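Local coordinates for protein ureidoglycolate hydrolase (Arabidopsis thaliana, PDB 4PXE) that hydrolyses (S)-ureidoglycolate to glyoxylate, ammonium and carbon dioxide with two manganese ions per subunit, as part of a purine breakdown that avoids free urea, at residues A[21-33]-A[40-54]. Sequence-based numbering, arbitrary orientation.
Sequences QNQIDELSSFSDA and RVLYTDKDVSARRYV
F30 and Y53 illustrate how a chain leaving one helix can be packed against the next. Their rings lie oblique, planes 63° apart, with F30 CE2 3.9 Å from Y53 CB. S49 CB sits over one face of the F30 ring, 3.9 Å from its centroid, a CH-pi contact, while S29 OG lies over the opposite face. With CG anti to its backbone N (chi1 -177°), Y53 extends toward the flank of helix 17-28, where its hydroxyl meets Q23 and donates to E26 OE1 at 2.7 Å, on the anti side of a carboxylate almost perpendicular to the ring. L27 packs between the helices, its CD1 3.6 Å from Y53 CD1 and 3.9 Å from A50 CB. Beyond the helix end, R40 NH1 donates to F30 O at 2.9 Å, the acceptor near the guanidinium plane, and NH2 bonds I93 O. K46, bent at chi2 and chi4, curls its NZ to D32 OD1 (2.8 Å, syn side) and also bridges D45, probably easing the proximity of the two carboxylates; a water links D32 OD2 to D45 OD1. Segments 21-28 and 45-54 run roughly antiparallel (154°) on the metal-binding domain of this M20-family amidohydrolase, R40's side chain about 8 Å from that of manganese ligand H92.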
# COMPACT_ATOMS: atom_id res chain seq x y z
N GLN A 21 20.45 29.07 4.33
CA GLN A 21 19.16 28.81 3.72
C GLN A 21 19.30 28.24 2.32
O GLN A 21 18.59 27.31 1.94
CB GLN A 21 18.29 30.07 3.66
CG GLN A 21 16.94 29.80 3.02
CD GLN A 21 16.13 28.87 3.86
OE1 GLN A 21 16.12 28.98 5.09
NE2 GLN A 21 15.44 27.93 3.22
N ASN A 22 20.22 28.80 1.54
CA ASN A 22 20.46 28.31 0.19
C ASN A 22 20.91 26.85 0.20
O ASN A 22 20.50 26.07 -0.66
CB ASN A 22 21.48 29.19 -0.54
CG ASN A 22 20.95 30.59 -0.83
OD1 ASN A 22 19.74 30.84 -0.74
ND2 ASN A 22 21.84 31.50 -1.17
N GLN A 23 21.73 26.47 1.19
CA GLN A 23 22.16 25.08 1.32
C GLN A 23 21.00 24.15 1.68
O GLN A 23 20.90 23.04 1.16
CB GLN A 23 23.30 24.96 2.32
CG GLN A 23 24.57 25.64 1.83
CD GLN A 23 25.68 25.66 2.85
OE1 GLN A 23 25.45 25.53 4.06
NE2 GLN A 23 26.91 25.81 2.38
N ILE A 24 20.12 24.62 2.56
CA ILE A 24 18.92 23.87 2.92
C ILE A 24 18.09 23.61 1.67
O ILE A 24 17.63 22.50 1.43
CB ILE A 24 18.08 24.63 3.98
CG1 ILE A 24 18.79 24.62 5.34
CG2 ILE A 24 16.67 24.05 4.11
CD1 ILE A 24 18.46 23.42 6.19
N ASP A 25 17.92 24.64 0.85
CA ASP A 25 17.13 24.51 -0.37
C ASP A 25 17.81 23.59 -1.38
O ASP A 25 17.15 22.75 -1.99
CB ASP A 25 16.88 25.89 -0.99
CG ASP A 25 16.01 26.77 -0.12
OD1 ASP A 25 15.27 26.23 0.72
OD2 ASP A 25 16.08 28.01 -0.29
N GLU A 26 19.11 23.75 -1.58
CA GLU A 26 19.84 22.87 -2.48
C GLU A 26 19.74 21.40 -2.06
O GLU A 26 19.47 20.53 -2.89
CB GLU A 26 21.30 23.31 -2.64
CG GLU A 26 21.42 24.61 -3.42
CD GLU A 26 22.86 25.05 -3.64
OE1 GLU A 26 23.78 24.45 -3.06
OE2 GLU A 26 23.06 26.03 -4.40
N LEU A 27 19.94 21.14 -0.77
CA LEU A 27 19.85 19.76 -0.30
C LEU A 27 18.45 19.16 -0.52
O LEU A 27 18.31 17.97 -0.82
CB LEU A 27 20.27 19.65 1.17
CG LEU A 27 20.67 18.23 1.59
CD1 LEU A 27 22.01 17.85 0.98
CD2 LEU A 27 20.71 18.10 3.09
N SER A 28 17.42 19.98 -0.40
CA SER A 28 16.05 19.51 -0.56
C SER A 28 15.74 19.05 -1.98
O SER A 28 14.74 18.36 -2.20
CB SER A 28 15.05 20.59 -0.13
OG SER A 28 14.89 21.59 -1.12
N SER A 29 16.59 19.42 -2.94
CA SER A 29 16.39 18.98 -4.32
C SER A 29 16.69 17.49 -4.50
O SER A 29 16.24 16.90 -5.48
CB SER A 29 17.25 19.81 -5.28
OG SER A 29 18.61 19.45 -5.19
N PHE A 30 17.44 16.90 -3.58
CA PHE A 30 17.74 15.47 -3.62
C PHE A 30 16.59 14.71 -2.98
O PHE A 30 16.64 14.32 -1.82
CB PHE A 30 19.06 15.15 -2.94
CG PHE A 30 20.23 15.94 -3.47
CD1 PHE A 30 20.57 15.87 -4.81
CD2 PHE A 30 20.97 16.76 -2.64
CE1 PHE A 30 21.64 16.60 -5.31
CE2 PHE A 30 22.04 17.48 -3.13
CZ PHE A 30 22.37 17.41 -4.47
N SER A 31 15.54 14.49 -3.77
CA SER A 31 14.27 14.03 -3.23
C SER A 31 13.52 13.17 -4.23
O SER A 31 13.51 13.47 -5.42
CB SER A 31 13.41 15.25 -2.89
OG SER A 31 12.13 14.86 -2.44
N ASP A 32 12.86 12.13 -3.72
CA ASP A 32 11.97 11.32 -4.55
C ASP A 32 10.53 11.84 -4.57
O ASP A 32 9.69 11.30 -5.29
CB ASP A 32 12.02 9.85 -4.11
CG ASP A 32 13.25 9.13 -4.63
OD1 ASP A 32 13.66 9.40 -5.78
OD2 ASP A 32 13.82 8.31 -3.88
N ALA A 33 10.26 12.88 -3.79
CA ALA A 33 8.98 13.57 -3.82
C ALA A 33 9.16 14.95 -4.43
O ALA A 33 10.20 15.57 -4.25
CB ALA A 33 8.41 13.69 -2.41
N ARG A 40 13.67 11.13 1.20
CA ARG A 40 15.05 10.73 0.96
C ARG A 40 15.43 9.58 1.88
O ARG A 40 15.67 9.77 3.07
CB ARG A 40 16.02 11.91 1.12
CG ARG A 40 17.45 11.53 0.80
CD ARG A 40 18.33 12.75 0.60
NE ARG A 40 18.34 13.62 1.77
CZ ARG A 40 17.95 14.89 1.78
NH1 ARG A 40 17.48 15.47 0.67
NH2 ARG A 40 18.02 15.60 2.90
N VAL A 41 15.46 8.39 1.30
CA VAL A 41 15.59 7.17 2.07
C VAL A 41 17.01 6.60 2.03
O VAL A 41 17.68 6.65 0.99
CB VAL A 41 14.57 6.13 1.55
CG1 VAL A 41 14.68 4.83 2.32
CG2 VAL A 41 13.17 6.70 1.65
N LEU A 42 17.44 6.10 3.19
CA LEU A 42 18.72 5.44 3.37
C LEU A 42 19.16 4.58 2.19
O LEU A 42 18.43 3.70 1.75
CB LEU A 42 18.65 4.57 4.64
CG LEU A 42 19.82 3.63 4.95
CD1 LEU A 42 21.11 4.43 5.10
CD2 LEU A 42 19.53 2.86 6.21
N TYR A 43 20.36 4.89 1.68
CA TYR A 43 21.08 4.15 0.63
C TYR A 43 20.51 4.25 -0.79
O TYR A 43 21.05 3.62 -1.71
CB TYR A 43 21.29 2.67 1.01
CG TYR A 43 22.13 2.39 2.24
CD1 TYR A 43 23.23 3.19 2.58
CD2 TYR A 43 21.85 1.30 3.05
CE1 TYR A 43 24.00 2.91 3.70
CE2 TYR A 43 22.60 1.01 4.17
CZ TYR A 43 23.68 1.81 4.50
OH TYR A 43 24.41 1.50 5.63
N THR A 44 19.44 5.01 -0.99
CA THR A 44 18.97 5.27 -2.34
C THR A 44 19.87 6.26 -3.06
O THR A 44 20.76 6.87 -2.45
CB THR A 44 17.54 5.83 -2.34
OG1 THR A 44 17.54 7.08 -1.64
CG2 THR A 44 16.58 4.85 -1.65
N ASP A 45 19.63 6.44 -4.36
CA ASP A 45 20.39 7.40 -5.15
C ASP A 45 20.31 8.83 -4.61
O ASP A 45 21.33 9.54 -4.57
CB ASP A 45 19.99 7.33 -6.64
CG ASP A 45 18.56 7.76 -6.89
OD1 ASP A 45 17.71 7.62 -5.98
OD2 ASP A 45 18.28 8.24 -8.01
N LYS A 46 19.13 9.24 -4.16
CA LYS A 46 18.97 10.57 -3.56
C LYS A 46 19.80 10.72 -2.29
O LYS A 46 20.40 11.77 -2.05
CB LYS A 46 17.50 10.87 -3.27
CG LYS A 46 16.56 10.74 -4.48
CD LYS A 46 17.09 11.54 -5.66
CE LYS A 46 16.11 11.50 -6.84
NZ LYS A 46 15.87 10.11 -7.31
N ASP A 47 19.84 9.67 -1.46
CA ASP A 47 20.67 9.67 -0.26
C ASP A 47 22.14 9.82 -0.61
O ASP A 47 22.86 10.61 0.01
CB ASP A 47 20.45 8.37 0.54
CG ASP A 47 21.23 8.34 1.85
OD1 ASP A 47 21.33 9.38 2.52
OD2 ASP A 47 21.74 7.26 2.22
N VAL A 48 22.59 9.07 -1.62
CA VAL A 48 23.98 9.14 -2.06
C VAL A 48 24.35 10.56 -2.53
O VAL A 48 25.41 11.08 -2.19
CB VAL A 48 24.29 8.07 -3.14
CG1 VAL A 48 25.69 8.28 -3.73
CG2 VAL A 48 24.16 6.67 -2.56
N SER A 49 23.46 11.18 -3.30
CA SER A 49 23.68 12.56 -3.75
C SER A 49 23.80 13.54 -2.58
O SER A 49 24.66 14.43 -2.58
CB SER A 49 22.55 13.00 -4.69
OG SER A 49 22.58 12.26 -5.89
N ALA A 50 22.94 13.37 -1.58
CA ALA A 50 22.97 14.23 -0.40
C ALA A 50 24.23 14.01 0.44
O ALA A 50 24.81 14.97 0.94
CB ALA A 50 21.72 14.02 0.43
N ARG A 51 24.65 12.75 0.59
CA ARG A 51 25.92 12.45 1.29
C ARG A 51 27.09 13.17 0.62
O ARG A 51 27.94 13.74 1.29
CB ARG A 51 26.21 10.94 1.28
CG ARG A 51 25.25 10.08 2.08
CD ARG A 51 25.52 8.59 1.84
NE ARG A 51 24.52 7.80 2.55
CZ ARG A 51 24.67 7.31 3.78
NH1 ARG A 51 25.82 7.46 4.42
NH2 ARG A 51 23.67 6.67 4.35
N ARG A 52 27.11 13.12 -0.71
CA ARG A 52 28.20 13.74 -1.47
C ARG A 52 28.20 15.25 -1.28
O ARG A 52 29.26 15.86 -1.13
CB ARG A 52 28.10 13.35 -2.95
CG ARG A 52 28.32 11.86 -3.19
CD ARG A 52 28.00 11.46 -4.62
NE ARG A 52 28.77 12.22 -5.60
CZ ARG A 52 29.96 11.86 -6.06
NH1 ARG A 52 30.54 10.75 -5.62
NH2 ARG A 52 30.58 12.62 -6.95
N TYR A 53 27.01 15.85 -1.27
CA TYR A 53 26.86 17.29 -1.08
C TYR A 53 27.43 17.69 0.28
O TYR A 53 28.20 18.64 0.39
CB TYR A 53 25.38 17.67 -1.19
CG TYR A 53 25.09 19.15 -1.08
CD1 TYR A 53 24.92 19.75 0.16
CD2 TYR A 53 24.96 19.94 -2.21
CE1 TYR A 53 24.64 21.10 0.27
CE2 TYR A 53 24.67 21.30 -2.11
CZ TYR A 53 24.52 21.87 -0.86
OH TYR A 53 24.23 23.21 -0.75
N VAL A 54 27.07 16.93 1.32
CA VAL A 54 27.56 17.21 2.67
C VAL A 54 29.08 16.99 2.81
O VAL A 54 29.78 17.81 3.40
CB VAL A 54 26.79 16.38 3.73
CG1 VAL A 54 27.44 16.52 5.09
CG2 VAL A 54 25.33 16.83 3.79
O HOH W 1 15.01 8.36 -1.60
O HOH W 2 15.22 6.44 -5.11